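Local atomic coordinates of polymerase X (Deinococcus radiodurans, PDB entry 2W9M), a protein that probably catalyses template-directed DNA synthesis from deoxyribonucleoside triphosphates, and also carries a PHP-type domain that binds zinc ions. Residues Leu100-Leu105 with Glu122-Ala127; Ile110-Leu115 with Lys137-Lys142; Ser400-Leu405 with Asp415-Leu420. One frame throughout, in Å; residues are numbered along the deposited sequence.

Overall arrangement
From the N terminus, interaction 1 folds helix 121-130 back onto the hairpin 100-105, closing a loop that contains helix 107-115. Interaction 2 starts inside that loop and finishes beyond it, at 137-142, so the two cross rather than nest. They also touch directly: Leu105 packs on Ile110 and Leu113, and reaches Phe139, which makes one continuous core in the helix-hairpin-helix region. Interaction 3 lies much later, in series with both, and closes a short loop between strand 396-403 and helix 414-417 of the zinc-binding domain. Its centre is about 34 Å from that of interaction 1 and about 35 Å from that of interaction 2.

Interaction 1 (Leu100-Leu105 with Glu122-Ala127); sequences LGVRGL and ERLREA
Val102 and Leu105 converge from the hairpin on a single leucine of helix 121-130, Leu124, and the meeting is wholly apolar. One methyl of Leu124 serves both partners: its CD1 lies 4.2 Å from Leu105 CD1 and 4.4 Å from Val102 CG2. The contact is light, about 73 Å² in all, and the backbones stay well separated, with Val102 CA 10.2 Å from Leu124 CA. Leu124 reaches out from its helix, and Val102, with CG1 anti to the backbone N (chi1 180°), presents CG2 to it.

The hairpin is shaped by its own backbone: Val102 to Leu105 form a type II beta turn, in which Leu105 N donates to Val102 O at 3.2 Å, consistent with both side chains pointing toward the helix. Gly104 takes a positive phi of 105°, where a CB would run into the carbonyl O of Arg103. A glycine-containing turn of this kind, joining two short helices, is the hallmark of the helix-hairpin-helix motif, a DNA-binding element in many repair proteins.

Charged groups lie on another side of helix 121-130. Glu122 OE1 meets the edge of the Arg125 guanidinium, in its plane, in a salt bridge within the turn of helix. Arg125 also pairs with Glu172 and Glu229, tying this helix to parts of the chain further on.

Among its neighbours, the apolar cluster is completed by helix 141-157, whose Leu154 touches Val102 and whose Ile147 meets both Leu105 and Leu124. Helix 107-115 borders Leu105, while Ile118 and Leu133, in the loops flanking helix 121-130, pack on Leu124.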
loop_
_atom_site.group_PDB
_atom_site.type_symbol
_atom_site.label_atom_id
_atom_site.label_comp_id
_atom_site.label_asym_id
_atom_site.label_seq_id
_atom_site.Cartn_x
_atom_site.Cartn_y
_atom_site.Cartn_z
ATOM N N LEU A 100 3.422 6.794 14.276
ATOM C CA LEU A 100 3.014 6.830 15.678
ATOM C C LEU A 100 3.829 5.855 16.526
ATOM O O LEU A 100 3.708 5.832 17.751
ATOM C CB LEU A 100 1.521 6.521 15.817
ATOM C CG LEU A 100 0.550 7.579 15.297
ATOM C CD1 LEU A 100 -0.856 7.018 15.242
ATOM C CD2 LEU A 100 0.597 8.807 16.167
ATOM N N GLY A 101 4.660 5.053 15.870
ATOM C CA GLY A 101 5.510 4.102 16.565
ATOM C C GLY A 101 6.969 4.520 16.587
ATOM O O GLY A 101 7.812 3.831 17.165
ATOM N N VAL A 102 7.271 5.649 15.949
ATOM C CA VAL A 102 8.626 6.191 15.940
ATOM C C VAL A 102 8.915 6.949 17.234
ATOM O O VAL A 102 8.403 8.052 17.448
ATOM C CB VAL A 102 8.844 7.145 14.751
ATOM C CG1 VAL A 102 10.260 7.700 14.764
ATOM C CG2 VAL A 102 8.558 6.436 13.444
ATOM N N ARG A 103 9.734 6.353 18.094
ATOM C CA ARG A 103 10.085 6.963 19.372
ATOM C C ARG A 103 10.610 8.383 19.170
ATOM O O ARG A 103 11.559 8.597 18.415
ATOM C CB ARG A 103 11.131 6.114 20.103
ATOM C CG ARG A 103 11.387 6.551 21.534
ATOM C CD ARG A 103 12.863 6.436 21.905
ATOM N NE ARG A 103 13.240 5.111 22.390
ATOM C CZ ARG A 103 13.874 4.195 21.663
ATOM N NH1 ARG A 103 14.203 4.448 20.403
ATOM N NH2 ARG A 103 14.179 3.024 22.203
ATOM N N GLY A 104 9.984 9.352 19.832
ATOM C CA GLY A 104 10.432 10.731 19.761
ATOM C C GLY A 104 9.592 11.664 18.901
ATOM O O GLY A 104 9.858 12.866 18.844
ATOM N N LEU A 105 8.581 11.125 18.225
ATOM C CA LEU A 105 7.691 11.956 17.413
ATOM C C LEU A 105 6.405 12.319 18.159
ATOM O O LEU A 105 5.552 11.461 18.406
ATOM C CB LEU A 105 7.353 11.271 16.083
ATOM C CG LEU A 105 8.410 11.263 14.973
ATOM C CD1 LEU A 105 7.815 10.725 13.686
ATOM C CD2 LEU A 105 8.971 12.650 14.745
ATOM N N GLU A 122 9.421 4.566 5.277
ATOM C CA GLU A 122 10.372 4.625 4.177
ATOM C C GLU A 122 10.582 6.051 3.671
ATOM O O GLU A 122 11.711 6.471 3.422
ATOM C CB GLU A 122 9.917 3.715 3.035
ATOM C CG GLU A 122 10.617 3.978 1.718
ATOM C CD GLU A 122 12.128 3.911 1.835
ATOM O OE1 GLU A 122 12.806 4.528 0.990
ATOM O OE2 GLU A 122 12.637 3.252 2.768
ATOM N N ARG A 123 9.486 6.787 3.517
ATOM C CA ARG A 123 9.541 8.173 3.056
ATOM C C ARG A 123 10.178 9.098 4.105
ATOM O O ARG A 123 10.807 10.101 3.761
ATOM C CB ARG A 123 8.134 8.655 2.683
ATOM C CG ARG A 123 8.036 10.123 2.316
ATOM C CD ARG A 123 8.561 10.393 0.918
ATOM N NE ARG A 123 8.426 11.804 0.563
ATOM C CZ ARG A 123 9.367 12.724 0.762
ATOM N NH1 ARG A 123 10.529 12.387 1.309
ATOM N NH2 ARG A 123 9.144 13.983 0.410
ATOM N N LEU A 124 10.010 8.753 5.380
ATOM C CA LEU A 124 10.661 9.471 6.469
ATOM C C LEU A 124 12.161 9.230 6.390
ATOM O O LEU A 124 12.961 10.148 6.573
ATOM C CB LEU A 124 10.143 8.985 7.823
ATOM C CG LEU A 124 10.004 9.976 8.984
ATOM C CD1 LEU A 124 9.894 9.222 10.304
ATOM C CD2 LEU A 124 11.146 10.971 9.038
ATOM N N ARG A 125 12.540 7.985 6.115
ATOM C CA ARG A 125 13.949 7.619 6.037
ATOM C C ARG A 125 14.650 8.349 4.897
ATOM O O ARG A 125 15.806 8.749 5.021
ATOM C CB ARG A 125 14.115 6.115 5.862
ATOM C CG ARG A 125 15.545 5.712 5.594
ATOM C CD ARG A 125 15.624 4.381 4.890
ATOM N NE ARG A 125 16.610 4.441 3.820
ATOM C CZ ARG A 125 16.299 4.601 2.539
ATOM N NH1 ARG A 125 15.031 4.694 2.175
ATOM N NH2 ARG A 125 17.252 4.656 1.623
ATOM N N GLU A 126 13.944 8.523 3.789
ATOM C CA GLU A 126 14.488 9.267 2.662
ATOM C C GLU A 126 14.607 10.752 2.995
ATOM O O GLU A 126 15.583 11.406 2.619
ATOM C CB GLU A 126 13.617 9.074 1.422
ATOM C CG GLU A 126 13.623 7.651 0.895
ATOM C CD GLU A 126 12.481 7.377 -0.065
ATOM O OE1 GLU A 126 11.488 8.138 -0.048
ATOM O OE2 GLU A 126 12.575 6.398 -0.837
ATOM N N ALA A 127 13.613 11.281 3.701
ATOM C CA ALA A 127 13.623 12.689 4.085
ATOM C C ALA A 127 14.817 12.989 4.978
ATOM O O ALA A 127 15.428 14.049 4.868
ATOM C CB ALA A 127 12.333 13.063 4.784
#

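Interaction 2 (Ile110-Leu115 with Lys137-Lys142); sequences IRSLWL and KGFGAK
Phe139 has the most surface buried here, and it meets helix 107-115 through Leu113 and Ser112, a worked example of one aromatic ring joining a hairpin to a helix. Its CB points at the helix, and with CG anti to the carbonyl carbon (chi1 -55°) the far end of the ring, CE1 and CZ, does the touching. Leu113 comes next. Its CB is directed neither at the hairpin nor away from it, but the end of the side chain comes nearer, and CD2 lies 3.7 Å from Phe139 CZ and 3.9 Å from Phe139 CE1. The two side chains cross at about a right angle, and the approach of the methyl to the ring is oblique.

Ser112 arrives differently. Its OG sits at the ring edge, in the ring plane, 3.6 Å from Phe139 CE1. The hydroxyl lies between the backbone N and the carbonyl carbon (chi1 85°), a rotation from which it also bonds to Lys109 O, one turn back in the helix, so its polarity is met away from the ring. Lys109 adds a cation-pi contact to Phe139.

With an alanine in place of Phe139, the ring is gone, and Leu113 CD2 is likely to lose its apolar partner in this hairpin and the Lys109 amine its cation-pi mate.

Just before the ring, Gly138 adopts a phi of 97°, in keeping with the hairpin of another helix-hairpin-helix motif. That hairpin leads into helix 141-157, and Leu133, in the preceding loop, touches Phe139. On helix 107-115, Ile110 and Trp114 pack on Leu96 of helix 94-99. Trp114 NE1 also bonds to the carbonyl of Asp339, a zinc ligand, so the helix leans on the metal-binding domain.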
loop_
_atom_site.group_PDB
_atom_site.type_symbol
_atom_site.label_atom_id
_atom_site.label_comp_id
_atom_site.label_asym_id
_atom_site.label_seq_id
_atom_site.Cartn_x
_atom_site.Cartn_y
_atom_site.Cartn_z
ATOM N N ILE A 110 4.333 14.793 14.070
ATOM C CA ILE A 110 3.685 13.855 13.165
ATOM C C ILE A 110 2.728 14.594 12.241
ATOM O O ILE A 110 2.585 14.247 11.072
ATOM C CB ILE A 110 2.945 12.752 13.927
ATOM C CG1 ILE A 110 3.954 11.894 14.697
ATOM C CG2 ILE A 110 2.122 11.899 12.966
ATOM C CD1 ILE A 110 3.428 10.540 15.132
ATOM N N ARG A 111 2.088 15.631 12.766
ATOM C CA ARG A 111 1.170 16.425 11.965
ATOM C C ARG A 111 1.898 17.285 10.936
ATOM O O ARG A 111 1.395 17.497 9.835
ATOM C CB ARG A 111 0.281 17.292 12.854
ATOM C CG ARG A 111 -0.310 18.474 12.130
ATOM C CD ARG A 111 -1.679 18.829 12.666
ATOM N NE ARG A 111 -2.315 19.843 11.831
ATOM C CZ ARG A 111 -3.623 19.919 11.613
ATOM N NH1 ARG A 111 -4.439 19.032 12.166
ATOM N NH2 ARG A 111 -4.112 20.877 10.837
ATOM N N SER A 112 3.083 17.774 11.282
ATOM C CA SER A 112 3.839 18.601 10.348
ATOM C C SER A 112 4.548 17.747 9.297
ATOM O O SER A 112 4.775 18.196 8.169
ATOM C CB SER A 112 4.826 19.515 11.082
ATOM O OG SER A 112 6.041 18.842 11.356
ATOM N N LEU A 113 4.895 16.516 9.664
ATOM C CA LEU A 113 5.445 15.576 8.694
ATOM C C LEU A 113 4.378 15.258 7.650
ATOM O O LEU A 113 4.642 15.273 6.445
ATOM C CB LEU A 113 5.922 14.286 9.375
ATOM C CG LEU A 113 7.142 14.360 10.299
ATOM C CD1 LEU A 113 7.461 12.987 10.865
ATOM C CD2 LEU A 113 8.344 14.920 9.570
ATOM N N TRP A 114 3.164 14.986 8.124
ATOM C CA TRP A 114 2.045 14.680 7.242
ATOM C C TRP A 114 1.787 15.834 6.273
ATOM O O TRP A 114 1.662 15.617 5.067
ATOM C CB TRP A 114 0.783 14.373 8.059
ATOM C CG TRP A 114 -0.181 13.466 7.370
ATOM C CD1 TRP A 114 -1.351 13.817 6.765
ATOM C CD2 TRP A 114 -0.056 12.041 7.213
ATOM N NE1 TRP A 114 -1.964 12.701 6.240
ATOM C CE2 TRP A 114 -1.192 11.605 6.500
ATOM C CE3 TRP A 114 0.904 11.104 7.603
ATOM C CZ2 TRP A 114 -1.390 10.259 6.172
ATOM C CZ3 TRP A 114 0.705 9.772 7.275
ATOM C CH2 TRP A 114 -0.434 9.363 6.566
ATOM N N LEU A 115 1.722 17.058 6.794
ATOM C CA LEU A 115 1.461 18.219 5.948
ATOM C C LEU A 115 2.626 18.490 5.001
ATOM O O LEU A 115 2.465 19.166 3.985
ATOM C CB LEU A 115 1.167 19.460 6.791
ATOM C CG LEU A 115 -0.065 19.412 7.701
ATOM C CD1 LEU A 115 -0.152 20.689 8.512
ATOM C CD2 LEU A 115 -1.344 19.187 6.906
ATOM N N LYS A 137 10.473 23.111 9.893
ATOM C CA LYS A 137 10.315 23.783 11.177
ATOM C C LYS A 137 10.204 22.756 12.295
ATOM O O LYS A 137 9.356 21.862 12.239
ATOM C CB LYS A 137 9.044 24.630 11.185
ATOM C CG LYS A 137 9.242 26.125 11.037
ATOM C CD LYS A 137 8.072 26.848 11.686
ATOM C CE LYS A 137 7.711 28.131 10.962
ATOM N NZ LYS A 137 6.348 28.590 11.354
ATOM N N GLY A 138 11.047 22.889 13.315
ATOM C CA GLY A 138 10.993 22.000 14.464
ATOM C C GLY A 138 11.994 20.865 14.381
ATOM O O GLY A 138 12.293 20.211 15.382
ATOM N N PHE A 139 12.504 20.623 13.177
ATOM C CA PHE A 139 13.566 19.649 12.973
ATOM C C PHE A 139 14.839 20.360 12.543
ATOM O O PHE A 139 14.793 21.370 11.838
ATOM C CB PHE A 139 13.182 18.638 11.892
ATOM C CG PHE A 139 11.883 17.936 12.146
ATOM C CD1 PHE A 139 10.689 18.480 11.703
ATOM C CD2 PHE A 139 11.859 16.725 12.810
ATOM C CE1 PHE A 139 9.496 17.835 11.930
ATOM C CE2 PHE A 139 10.668 16.074 13.038
ATOM C CZ PHE A 139 9.484 16.628 12.598
ATOM N N GLY A 140 15.975 19.824 12.967
ATOM C CA GLY A 140 17.264 20.305 12.515
ATOM C C GLY A 140 18.115 19.107 12.169
ATOM O O GLY A 140 17.630 17.979 12.218
ATOM N N ALA A 141 19.377 19.342 11.827
ATOM C CA ALA A 141 20.281 18.254 11.479
ATOM C C ALA A 141 20.310 17.184 12.566
ATOM O O ALA A 141 20.292 15.986 12.277
ATOM C CB ALA A 141 21.678 18.788 11.226
ATOM N N LYS A 142 20.345 17.621 13.819
ATOM C CA LYS A 142 20.487 16.697 14.939
ATOM C C LYS A 142 19.256 15.820 15.175
ATOM O O LYS A 142 19.379 14.604 15.330
ATOM C CB LYS A 142 20.887 17.450 16.212
ATOM C CG LYS A 142 22.392 17.503 16.426
ATOM C CD LYS A 142 22.851 18.831 17.002
ATOM C CE LYS A 142 24.367 18.914 16.994
ATOM N NZ LYS A 142 24.858 20.321 16.915
#

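Interaction 3 (Ser400-Leu405 with Asp415-Leu420); sequences SEVDIL and DVLGEL. With ZN (zinc ion), chain D; ZN (zinc ion), chain E.
A beta-alpha-beta unit of the PHP-type domain supplies this contact: strand 396-403 runs to the short helix 414-417, and the chain then returns as strand 422-426. Two residues of the strand, Ser400 and Val402, face the helix and the turn after it, whereas Glu401 between them is directed to the zinc site.

On the packing side, the contact consists of two apolar meetings. Val402 CG2 lies 3.6 Å from Leu417 CD2, methyl against methyl, with the two side chains crossing at an oblique angle. At the upstream end of the segment, Leu420 CD1 sits 3.6 Å from Ser400 CB. The serine thus offers its carbon to the leucine while its OG, anti to the backbone N (chi1 171°), makes a weak hydrogen bond to Asp363 O. All four residues are buried.

Glu401 turns to the metals. Its extended side chain carries the carboxylate to two zinc ions, which it bridges, OE1 binding one at 2.2 Å and OE2 the other at 2.1 Å. His332, His334 and Asp516 complete the first site, and His428 and His456 the second. Ser426 also bonds to OE2, a second-shell contact that probably steadies the bridging carboxylate.

Within the parallel strands of the PHP domain, a distorted (beta/alpha)7 barrel in this family, strand 396-403 lies between strands 358-364 and 422-426, joined to them through backbone bonds such as Glu401 with Asp363 and Val402 with Val424. Phe412, in the loop leading to helix 414-417, touches both Ser400 and Leu417, and helix 376-391 packs against that short helix through Val416.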
loop_
_atom_site.group_PDB
_atom_site.type_symbol
_atom_site.label_atom_id
_atom_site.label_comp_id
_atom_site.label_asym_id
_atom_site.label_seq_id
_atom_site.Cartn_x
_atom_site.Cartn_y
_atom_site.Cartn_z
ATOM N N SER A 400 -16.368 9.624 -2.986
ATOM C CA SER A 400 -16.282 9.514 -1.541
ATOM C C SER A 400 -15.962 8.076 -1.178
ATOM O O SER A 400 -16.387 7.153 -1.868
ATOM C CB SER A 400 -17.604 9.942 -0.900
ATOM O OG SER A 400 -17.620 9.644 0.483
ATOM N N GLU A 401 -15.198 7.876 -0.111
ATOM C CA GLU A 401 -15.004 6.528 0.401
ATOM C C GLU A 401 -16.014 6.281 1.509
ATOM O O GLU A 401 -15.763 6.597 2.670
ATOM C CB GLU A 401 -13.583 6.303 0.915
ATOM C CG GLU A 401 -13.324 4.845 1.254
ATOM C CD GLU A 401 -11.935 4.591 1.783
ATOM O OE1 GLU A 401 -11.145 5.558 1.858
ATOM O OE2 GLU A 401 -11.640 3.417 2.121
ATOM N N VAL A 402 -17.157 5.719 1.130
ATOM C CA VAL A 402 -18.271 5.520 2.042
ATOM C C VAL A 402 -18.041 4.298 2.923
ATOM O O VAL A 402 -17.804 3.197 2.420
ATOM C CB VAL A 402 -19.581 5.362 1.260
ATOM C CG1 VAL A 402 -20.760 5.178 2.204
ATOM C CG2 VAL A 402 -19.789 6.561 0.355
ATOM N N ASP A 403 -18.104 4.501 4.236
ATOM C CA ASP A 403 -17.903 3.420 5.193
ATOM C C ASP A 403 -19.092 2.468 5.137
ATOM O O ASP A 403 -20.232 2.900 4.986
ATOM C CB ASP A 403 -17.737 3.990 6.607
ATOM C CG ASP A 403 -16.848 3.124 7.495
ATOM O OD1 ASP A 403 -17.028 1.884 7.512
ATOM O OD2 ASP A 403 -15.968 3.687 8.188
ATOM N N ILE A 404 -18.815 1.172 5.237
ATOM C CA ILE A 404 -19.860 0.159 5.292
ATOM C C ILE A 404 -20.209 -0.121 6.750
ATOM O O ILE A 404 -19.395 -0.671 7.494
ATOM C CB ILE A 404 -19.401 -1.148 4.622
ATOM C CG1 ILE A 404 -19.006 -0.889 3.167
ATOM C CG2 ILE A 404 -20.491 -2.199 4.704
ATOM C CD1 ILE A 404 -18.306 -2.062 2.502
ATOM N N LEU A 405 -21.410 0.275 7.165
ATOM C CA LEU A 405 -21.849 0.050 8.539
ATOM C C LEU A 405 -21.885 -1.448 8.815
ATOM O O LEU A 405 -21.932 -2.250 7.879
ATOM C CB LEU A 405 -23.214 0.695 8.790
ATOM C CG LEU A 405 -23.309 2.167 8.368
ATOM C CD1 LEU A 405 -24.692 2.743 8.636
ATOM C CD2 LEU A 405 -22.239 2.998 9.053
ATOM N N ASP A 415 -29.598 9.662 -1.637
ATOM C CA ASP A 415 -29.669 10.945 -2.333
ATOM C C ASP A 415 -28.323 11.665 -2.320
ATOM O O ASP A 415 -27.968 12.336 -3.286
ATOM C CB ASP A 415 -30.755 11.837 -1.732
ATOM C CG ASP A 415 -30.674 11.912 -0.220
ATOM O OD1 ASP A 415 -30.200 12.950 0.294
ATOM O OD2 ASP A 415 -31.069 10.926 0.446
ATOM N N VAL A 416 -27.583 11.523 -1.225
ATOM C CA VAL A 416 -26.252 12.107 -1.119
ATOM C C VAL A 416 -25.266 11.397 -2.043
ATOM O O VAL A 416 -24.468 12.047 -2.721
ATOM C CB VAL A 416 -25.719 12.044 0.322
ATOM C CG1 VAL A 416 -24.260 12.483 0.366
ATOM C CG2 VAL A 416 -26.572 12.902 1.238
ATOM N N LEU A 417 -25.324 10.067 -2.065
ATOM C CA LEU A 417 -24.486 9.268 -2.954
ATOM C C LEU A 417 -24.772 9.601 -4.412
ATOM O O LEU A 417 -23.935 9.368 -5.287
ATOM C CB LEU A 417 -24.723 7.770 -2.718
ATOM C CG LEU A 417 -24.395 7.230 -1.326
ATOM C CD1 LEU A 417 -24.687 5.739 -1.237
ATOM C CD2 LEU A 417 -22.944 7.520 -0.981
ATOM N N GLY A 418 -25.962 10.136 -4.670
ATOM C CA GLY A 418 -26.382 10.466 -6.023
ATOM C C GLY A 418 -25.725 11.711 -6.592
ATOM O O GLY A 418 -25.724 11.914 -7.806
ATOM N N GLU A 419 -25.171 12.550 -5.718
ATOM C CA GLU A 419 -24.481 13.765 -6.141
ATOM C C GLU A 419 -23.072 13.472 -6.648
ATOM O O GLU A 419 -22.462 14.295 -7.332
ATOM C CB GLU A 419 -24.385 14.761 -4.984
ATOM C CG GLU A 419 -25.671 15.490 -4.643
ATOM C CD GLU A 419 -25.418 16.740 -3.811
ATOM O OE1 GLU A 419 -25.653 16.698 -2.579
ATOM O OE2 GLU A 419 -24.973 17.761 -4.389
ATOM N N LEU A 420 -22.558 12.297 -6.303
ATOM C CA LEU A 420 -21.171 11.951 -6.584
ATOM C C LEU A 420 -20.989 11.376 -7.990
ATOM O O LEU A 420 -21.902 10.774 -8.561
ATOM C CB LEU A 420 -20.657 10.968 -5.527
ATOM C CG LEU A 420 -20.639 11.515 -4.096
ATOM C CD1 LEU A 420 -20.448 10.413 -3.068
ATOM C CD2 LEU A 420 -19.561 12.574 -3.953
HETATM ZN ZN ZN D . -8.984 5.340 1.367
HETATM ZN ZN ZN E . -9.798 3.056 3.093
#